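Local coordinates for protein SAM-dependent methyltransferase (Pyrococcus horikoshii, PDB 1WZN) that probably transfers a methyl group from S-adenosylmethionine to an acceptor substrate, and binds the by-product S-adenosyl-L-homocysteine, at residues 30-40 with 135-143; 155-163 with 168-176. All coordinates share one frame; numbering follows the deposited sequence.

How the contacts relate
Contact 1 joins the end of helix 23-36 and the turn after it to strand 139-146 of the mixed seven-stranded sheet, the core of the Rossmann-like methyltransferase fold. Contact 2 lies in the separate antiparallel four-stranded sheet and pairs strand 157-163 with strand 166-177. The two come in series: contact 1 closes before contact 2 opens, and strand 157-163 is the next strand modelled after strand 139-146. Their centres are about 36 Å apart, on opposite sides of the chain's centre, and their nearest atoms about 20 Å. One contact thus belongs to the nucleotide-binding core, the other to an added sheet that packs against other subunits.

Contact 1. Residues 30-40 with 135-143; sequences VEEIFKEDAKR and LKPGGVFIT
Ile-33 and Ile-142 reach toward each other tip to tip, CG2 of Ile-33 lying 3.6 Å from CD1 of Ile-142. That same CD1 also meets CE1 of Phe-34 at 3.6 Å, approaching the ring obliquely, while Val-140 CG2 comes to the ring's edge. The other branch of Val-140 sits anti to its carbonyl carbon (chi1 -60°), which carries CG1 to the bend beyond the helix; there it presses tightly on Ala-38, 3.4 Å from CA. Past the bend the backbones join: Lys-39 N gives a nearly straight bond (172°) to a lone pair of Gly-138 O, 2.8 Å away. Arg-40 crosses Lys-136 at about a right angle, laying one guanidinium face over CB and CD of the lysine, and its NH1 donates in plane to Pro-137 O at 2.8 Å. The two cationic ends stay 4.2 Å apart, NH2 of Arg-40 to NZ of Lys-136; Asp-107, salt-bridged to Arg-40 NE, probably offsets their repulsion. Gly-138 holds the third position of the type II turn from Lys-136 to Gly-139, with backbone angles that call for glycine. Helix 23-36 thus packs nearly antiparallel on strand 139-146, the helix-on-sheet layering of the Rossmann-like methyltransferase fold.

Contact 2. Residues 155-163 with 168-176; sequences GPVVWNEQK and LVIMDWREV
A beta hairpin folds segment 168-176 back, antiparallel, along strand 157-163, and Trp-159 lies across its neighbour on one face. The hydrogen-bonded pairs are Val-157 with Asp-172, Trp-159 with Ile-170 and Glu-161 with Leu-168; Ile-170 N to Trp-159 O, at 2.7 Å, is nearly straight. With CG between backbone N and carbonyl carbon (chi1 52°), the indole of Trp-159 leans over the second strand, and Ile-170 CD1 sits under its six-membered ring, 3.6 Å from the centroid and 8° off the normal, a CH-pi contact. At the ring's edge NE1 donates to Asp-172 OD2 at 2.9 Å, meeting the oxygen from above the carboxylate plane; ring and carboxylate are turned 61° apart. Asp-172 OD1 is salt-bridged to Arg-187, so each carboxylate oxygen has a partner. A phenylalanine in place of Trp-159 would probably leave Asp-172 OD2 without its indole N-H donor. Within this chain, strand 157-163 is an outer strand of the four-stranded antiparallel sheet, whose strand 182-192 bonds to 168-176. On the other face Val-158 touches Val-169, CG1 to CG1 at 3.9 Å, while its CG2 meets Met-171 CG, which also packs against CB of Pro-156. Here other subunits pack: Val-158 rests on Met-171 of a second subunit, and Asn-160 OD1 is hydrogen-bonded to NZ of Lys-186 of that second subunit.

Contact 1. Residues 30-40 with 135-143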
# COMPACT_ATOMS: atom_id res chain seq x y z
N VAL A 30 -23.27 12.21 26.19
CA VAL A 30 -24.21 13.29 25.94
C VAL A 30 -24.77 13.84 27.26
O VAL A 30 -24.87 15.05 27.44
CB VAL A 30 -25.38 12.82 25.04
CG1 VAL A 30 -26.48 13.90 24.97
CG2 VAL A 30 -24.85 12.54 23.63
N GLU A 31 -25.11 12.95 28.19
CA GLU A 31 -25.64 13.41 29.47
C GLU A 31 -24.59 14.17 30.27
O GLU A 31 -24.92 15.07 31.04
CB GLU A 31 -26.18 12.25 30.31
CG GLU A 31 -27.41 11.58 29.73
CD GLU A 31 -28.19 10.82 30.79
OE1 GLU A 31 -29.11 11.42 31.39
OE2 GLU A 31 -27.88 9.64 31.02
N GLU A 32 -23.32 13.80 30.10
CA GLU A 32 -22.27 14.52 30.81
C GLU A 32 -22.22 15.94 30.24
O GLU A 32 -22.00 16.90 30.98
CB GLU A 32 -20.91 13.84 30.65
CG GLU A 32 -19.78 14.66 31.27
CD GLU A 32 -18.49 13.88 31.42
OE1 GLU A 32 -17.99 13.36 30.40
OE2 GLU A 32 -17.97 13.81 32.56
N ILE A 33 -22.42 16.07 28.94
CA ILE A 33 -22.42 17.39 28.32
C ILE A 33 -23.60 18.20 28.87
O ILE A 33 -23.45 19.37 29.21
CB ILE A 33 -22.52 17.30 26.77
CG1 ILE A 33 -21.26 16.63 26.20
CG2 ILE A 33 -22.66 18.69 26.17
CD1 ILE A 33 -21.31 16.43 24.69
N PHE A 34 -24.77 17.57 28.97
CA PHE A 34 -25.96 18.25 29.51
C PHE A 34 -25.66 18.77 30.91
O PHE A 34 -25.98 19.91 31.26
CB PHE A 34 -27.16 17.30 29.61
CG PHE A 34 -27.75 16.88 28.29
CD1 PHE A 34 -27.49 17.59 27.12
CD2 PHE A 34 -28.62 15.79 28.23
CE1 PHE A 34 -28.09 17.22 25.91
CE2 PHE A 34 -29.23 15.41 27.03
CZ PHE A 34 -28.96 16.13 25.87
N LYS A 35 -25.03 17.93 31.72
CA LYS A 35 -24.72 18.27 33.10
C LYS A 35 -23.64 19.33 33.29
O LYS A 35 -23.78 20.23 34.11
CB LYS A 35 -24.32 17.00 33.86
CG LYS A 35 -23.75 17.25 35.26
CD LYS A 35 -23.29 15.94 35.88
CE LYS A 35 -22.56 16.17 37.20
NZ LYS A 35 -22.01 14.90 37.74
N GLU A 36 -22.56 19.23 32.51
CA GLU A 36 -21.44 20.15 32.65
C GLU A 36 -21.42 21.36 31.71
O GLU A 36 -20.93 22.42 32.09
CB GLU A 36 -20.12 19.39 32.50
CG GLU A 36 -19.93 18.24 33.48
CD GLU A 36 -19.96 18.69 34.93
OE1 GLU A 36 -19.49 19.81 35.22
OE2 GLU A 36 -20.44 17.92 35.79
N ASP A 37 -21.93 21.21 30.50
CA ASP A 37 -21.90 22.33 29.56
C ASP A 37 -23.16 23.17 29.46
O ASP A 37 -23.08 24.39 29.28
CB ASP A 37 -21.51 21.82 28.17
CG ASP A 37 -20.08 21.30 28.14
OD1 ASP A 37 -19.17 22.11 28.40
OD2 ASP A 37 -19.88 20.10 27.87
N ALA A 38 -24.33 22.55 29.58
CA ALA A 38 -25.57 23.30 29.52
C ALA A 38 -25.67 24.23 30.73
O ALA A 38 -25.10 23.95 31.78
CB ALA A 38 -26.76 22.34 29.49
N LYS A 39 -26.40 25.33 30.57
CA LYS A 39 -26.57 26.28 31.66
C LYS A 39 -28.03 26.29 32.10
O LYS A 39 -28.55 27.30 32.58
CB LYS A 39 -26.14 27.68 31.24
CG LYS A 39 -24.66 27.81 30.93
CD LYS A 39 -23.81 27.41 32.12
CE LYS A 39 -22.33 27.64 31.85
NZ LYS A 39 -21.49 27.20 33.00
N ARG A 40 -28.69 25.15 31.93
CA ARG A 40 -30.08 24.98 32.32
C ARG A 40 -30.31 23.49 32.44
O ARG A 40 -29.53 22.70 31.91
CB ARG A 40 -31.03 25.58 31.27
CG ARG A 40 -31.00 24.89 29.90
CD ARG A 40 -32.03 25.51 28.94
NE ARG A 40 -33.37 25.51 29.52
CZ ARG A 40 -33.96 26.57 30.06
NH1 ARG A 40 -33.34 27.74 30.10
NH2 ARG A 40 -35.18 26.46 30.59
N LEU A 135 -33.32 26.94 20.58
CA LEU A 135 -32.86 26.75 21.95
C LEU A 135 -33.31 27.74 23.02
O LEU A 135 -33.43 28.94 22.77
CB LEU A 135 -31.33 26.71 21.99
CG LEU A 135 -30.63 25.48 21.42
CD1 LEU A 135 -29.13 25.77 21.31
CD2 LEU A 135 -30.88 24.28 22.33
N LYS A 136 -33.54 27.21 24.22
CA LYS A 136 -33.89 28.04 25.38
C LYS A 136 -32.56 28.60 25.86
O LYS A 136 -31.50 28.02 25.58
CB LYS A 136 -34.50 27.19 26.49
CG LYS A 136 -35.86 26.60 26.18
CD LYS A 136 -36.43 25.93 27.42
CE LYS A 136 -37.75 25.24 27.15
NZ LYS A 136 -38.21 24.57 28.38
N PRO A 137 -32.57 29.72 26.59
CA PRO A 137 -31.32 30.31 27.08
C PRO A 137 -30.50 29.29 27.86
O PRO A 137 -31.03 28.58 28.71
CB PRO A 137 -31.80 31.46 27.96
CG PRO A 137 -33.08 31.87 27.31
CD PRO A 137 -33.73 30.53 27.01
N GLY A 138 -29.21 29.22 27.57
CA GLY A 138 -28.36 28.28 28.28
C GLY A 138 -28.46 26.86 27.74
O GLY A 138 -27.78 25.96 28.23
N GLY A 139 -29.31 26.65 26.74
CA GLY A 139 -29.45 25.32 26.16
C GLY A 139 -28.25 24.95 25.31
O GLY A 139 -27.42 25.82 24.99
N VAL A 140 -28.15 23.69 24.90
CA VAL A 140 -27.01 23.25 24.10
C VAL A 140 -27.32 22.51 22.81
O VAL A 140 -28.33 21.82 22.69
CB VAL A 140 -26.05 22.35 24.93
CG1 VAL A 140 -25.52 23.11 26.14
CG2 VAL A 140 -26.78 21.08 25.40
N PHE A 141 -26.42 22.67 21.83
CA PHE A 141 -26.51 21.98 20.55
C PHE A 141 -25.32 21.03 20.56
O PHE A 141 -24.20 21.43 20.91
CB PHE A 141 -26.38 22.97 19.38
CG PHE A 141 -26.15 22.30 18.04
CD1 PHE A 141 -27.05 21.36 17.55
CD2 PHE A 141 -25.03 22.62 17.28
CE1 PHE A 141 -26.84 20.74 16.32
CE2 PHE A 141 -24.81 22.00 16.04
CZ PHE A 141 -25.71 21.06 15.56
N ILE A 142 -25.56 19.76 20.22
CA ILE A 142 -24.51 18.74 20.21
C ILE A 142 -24.55 17.96 18.90
O ILE A 142 -25.60 17.46 18.50
CB ILE A 142 -24.70 17.72 21.37
CG1 ILE A 142 -24.70 18.44 22.72
CG2 ILE A 142 -23.59 16.68 21.35
CD1 ILE A 142 -25.17 17.55 23.87
N THR A 143 -23.41 17.85 18.23
CA THR A 143 -23.37 17.10 16.98
C THR A 143 -21.98 16.48 16.82
O THR A 143 -20.99 17.10 17.18
CB THR A 143 -23.70 18.00 15.76
OG1 THR A 143 -23.97 17.18 14.62
CG2 THR A 143 -22.54 18.95 15.44

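Contact 2. Residues 155-163 with 168-176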
# COMPACT_ATOMS: atom_id res chain seq x y z
N GLY A 155 -8.89 1.63 -1.56
CA GLY A 155 -9.87 1.11 -2.50
C GLY A 155 -11.17 0.70 -1.83
O GLY A 155 -11.56 1.29 -0.82
N PRO A 156 -11.88 -0.30 -2.37
CA PRO A 156 -13.14 -0.74 -1.78
C PRO A 156 -12.95 -1.59 -0.52
O PRO A 156 -12.00 -2.36 -0.42
CB PRO A 156 -13.79 -1.53 -2.91
CG PRO A 156 -12.61 -2.15 -3.59
CD PRO A 156 -11.63 -1.00 -3.65
N VAL A 157 -13.86 -1.42 0.43
CA VAL A 157 -13.85 -2.17 1.68
C VAL A 157 -15.12 -3.00 1.69
O VAL A 157 -16.21 -2.48 1.44
CB VAL A 157 -13.87 -1.25 2.92
CG1 VAL A 157 -13.94 -2.08 4.19
CG2 VAL A 157 -12.63 -0.36 2.93
N VAL A 158 -15.00 -4.30 1.96
CA VAL A 158 -16.17 -5.16 1.97
C VAL A 158 -16.44 -5.76 3.34
O VAL A 158 -15.51 -6.12 4.06
CB VAL A 158 -16.02 -6.32 0.96
CG1 VAL A 158 -17.29 -7.15 0.92
CG2 VAL A 158 -15.71 -5.76 -0.42
N TRP A 159 -17.72 -5.84 3.70
CA TRP A 159 -18.14 -6.41 4.97
C TRP A 159 -19.55 -6.97 4.85
O TRP A 159 -20.20 -6.81 3.81
CB TRP A 159 -18.06 -5.37 6.09
CG TRP A 159 -18.76 -4.09 5.82
CD1 TRP A 159 -18.46 -3.17 4.84
CD2 TRP A 159 -19.85 -3.54 6.56
NE1 TRP A 159 -19.30 -2.08 4.95
CE2 TRP A 159 -20.16 -2.28 5.99
CE3 TRP A 159 -20.59 -3.98 7.66
CZ2 TRP A 159 -21.18 -1.46 6.49
CZ3 TRP A 159 -21.61 -3.17 8.16
CH2 TRP A 159 -21.89 -1.93 7.57
N ASN A 160 -20.03 -7.63 5.90
CA ASN A 160 -21.35 -8.23 5.83
C ASN A 160 -22.13 -8.20 7.13
O ASN A 160 -21.56 -8.13 8.21
CB ASN A 160 -21.23 -9.69 5.37
CG ASN A 160 -20.46 -10.55 6.36
OD1 ASN A 160 -19.27 -10.34 6.60
ND2 ASN A 160 -21.14 -11.53 6.94
N GLU A 161 -23.45 -8.25 7.00
CA GLU A 161 -24.37 -8.27 8.13
C GLU A 161 -25.52 -9.19 7.75
O GLU A 161 -25.52 -9.77 6.66
CB GLU A 161 -24.91 -6.86 8.43
CG GLU A 161 -23.89 -5.88 9.00
CD GLU A 161 -23.30 -6.30 10.34
OE1 GLU A 161 -23.97 -7.03 11.10
OE2 GLU A 161 -22.17 -5.88 10.65
N GLN A 162 -26.50 -9.34 8.63
CA GLN A 162 -27.62 -10.22 8.35
C GLN A 162 -28.90 -9.79 9.04
O GLN A 162 -28.91 -9.46 10.22
CB GLN A 162 -27.28 -11.66 8.78
CG GLN A 162 -28.33 -12.69 8.36
CD GLN A 162 -27.93 -14.13 8.68
OE1 GLN A 162 -26.76 -14.43 8.84
NE2 GLN A 162 -28.92 -15.01 8.74
N LYS A 163 -30.00 -9.80 8.29
CA LYS A 163 -31.30 -9.45 8.83
C LYS A 163 -32.22 -10.63 8.56
O LYS A 163 -32.64 -10.86 7.43
CB LYS A 163 -31.85 -8.19 8.15
CG LYS A 163 -33.20 -7.75 8.68
CD LYS A 163 -33.72 -6.52 7.96
CE LYS A 163 -35.16 -6.22 8.35
NZ LYS A 163 -35.30 -6.06 9.82
N LEU A 168 -26.46 -9.54 4.01
CA LEU A 168 -26.07 -8.34 3.30
C LEU A 168 -24.57 -8.28 3.10
O LEU A 168 -23.81 -8.43 4.06
CB LEU A 168 -26.53 -7.09 4.08
CG LEU A 168 -27.98 -6.64 3.93
CD1 LEU A 168 -28.94 -7.73 4.41
CD2 LEU A 168 -28.19 -5.36 4.73
N VAL A 169 -24.14 -8.10 1.86
CA VAL A 169 -22.72 -7.95 1.56
C VAL A 169 -22.61 -6.51 1.12
O VAL A 169 -23.26 -6.09 0.15
CB VAL A 169 -22.25 -8.89 0.44
CG1 VAL A 169 -20.80 -8.57 0.07
CG2 VAL A 169 -22.35 -10.33 0.91
N ILE A 170 -21.80 -5.75 1.85
CA ILE A 170 -21.65 -4.32 1.60
C ILE A 170 -20.26 -3.94 1.15
O ILE A 170 -19.27 -4.33 1.76
CB ILE A 170 -21.99 -3.55 2.89
CG1 ILE A 170 -23.32 -4.06 3.44
CG2 ILE A 170 -22.06 -2.05 2.61
CD1 ILE A 170 -23.47 -3.91 4.94
N MET A 171 -20.19 -3.16 0.07
CA MET A 171 -18.92 -2.72 -0.46
C MET A 171 -18.91 -1.20 -0.51
O MET A 171 -19.74 -0.59 -1.18
CB MET A 171 -18.72 -3.30 -1.86
CG MET A 171 -17.40 -2.93 -2.50
SD MET A 171 -17.11 -3.96 -3.94
CE MET A 171 -18.22 -3.20 -5.13
N ASP A 172 -17.96 -0.60 0.21
CA ASP A 172 -17.84 0.85 0.29
C ASP A 172 -16.60 1.40 -0.37
O ASP A 172 -15.52 0.82 -0.28
CB ASP A 172 -17.81 1.31 1.75
CG ASP A 172 -19.01 0.86 2.54
OD1 ASP A 172 -20.13 0.84 1.99
OD2 ASP A 172 -18.83 0.54 3.73
N TRP A 173 -16.75 2.54 -1.03
CA TRP A 173 -15.61 3.20 -1.65
C TRP A 173 -15.93 4.69 -1.74
O TRP A 173 -17.10 5.09 -1.71
CB TRP A 173 -15.29 2.60 -3.03
CG TRP A 173 -16.18 2.98 -4.17
CD1 TRP A 173 -15.95 3.97 -5.09
CD2 TRP A 173 -17.39 2.34 -4.57
NE1 TRP A 173 -16.94 3.97 -6.04
CE2 TRP A 173 -17.84 2.98 -5.74
CE3 TRP A 173 -18.15 1.29 -4.04
CZ2 TRP A 173 -19.01 2.60 -6.41
CZ3 TRP A 173 -19.32 0.90 -4.71
CH2 TRP A 173 -19.74 1.57 -5.88
N ARG A 174 -14.89 5.51 -1.80
CA ARG A 174 -15.08 6.94 -1.86
C ARG A 174 -14.25 7.62 -2.94
O ARG A 174 -13.20 7.12 -3.35
CB ARG A 174 -14.75 7.58 -0.51
CG ARG A 174 -13.33 7.35 -0.07
CD ARG A 174 -12.92 8.33 1.02
NE ARG A 174 -11.59 8.04 1.56
CZ ARG A 174 -10.48 7.96 0.83
NH1 ARG A 174 -10.52 8.14 -0.49
NH2 ARG A 174 -9.32 7.70 1.42
N GLU A 175 -14.75 8.77 -3.38
CA GLU A 175 -14.09 9.58 -4.38
C GLU A 175 -14.06 10.98 -3.78
O GLU A 175 -15.11 11.59 -3.56
CB GLU A 175 -14.89 9.54 -5.69
CG GLU A 175 -14.67 8.24 -6.47
CD GLU A 175 -15.81 7.90 -7.41
OE1 GLU A 175 -16.35 8.83 -8.06
OE2 GLU A 175 -16.15 6.70 -7.53
N VAL A 176 -12.86 11.47 -3.49
CA VAL A 176 -12.70 12.78 -2.87
C VAL A 176 -12.22 13.88 -3.81
O VAL A 176 -11.39 13.64 -4.69
CB VAL A 176 -11.71 12.69 -1.69
CG1 VAL A 176 -11.59 14.04 -0.99
CG2 VAL A 176 -12.16 11.62 -0.72
O HOH W 1 -12.23 3.98 -1.82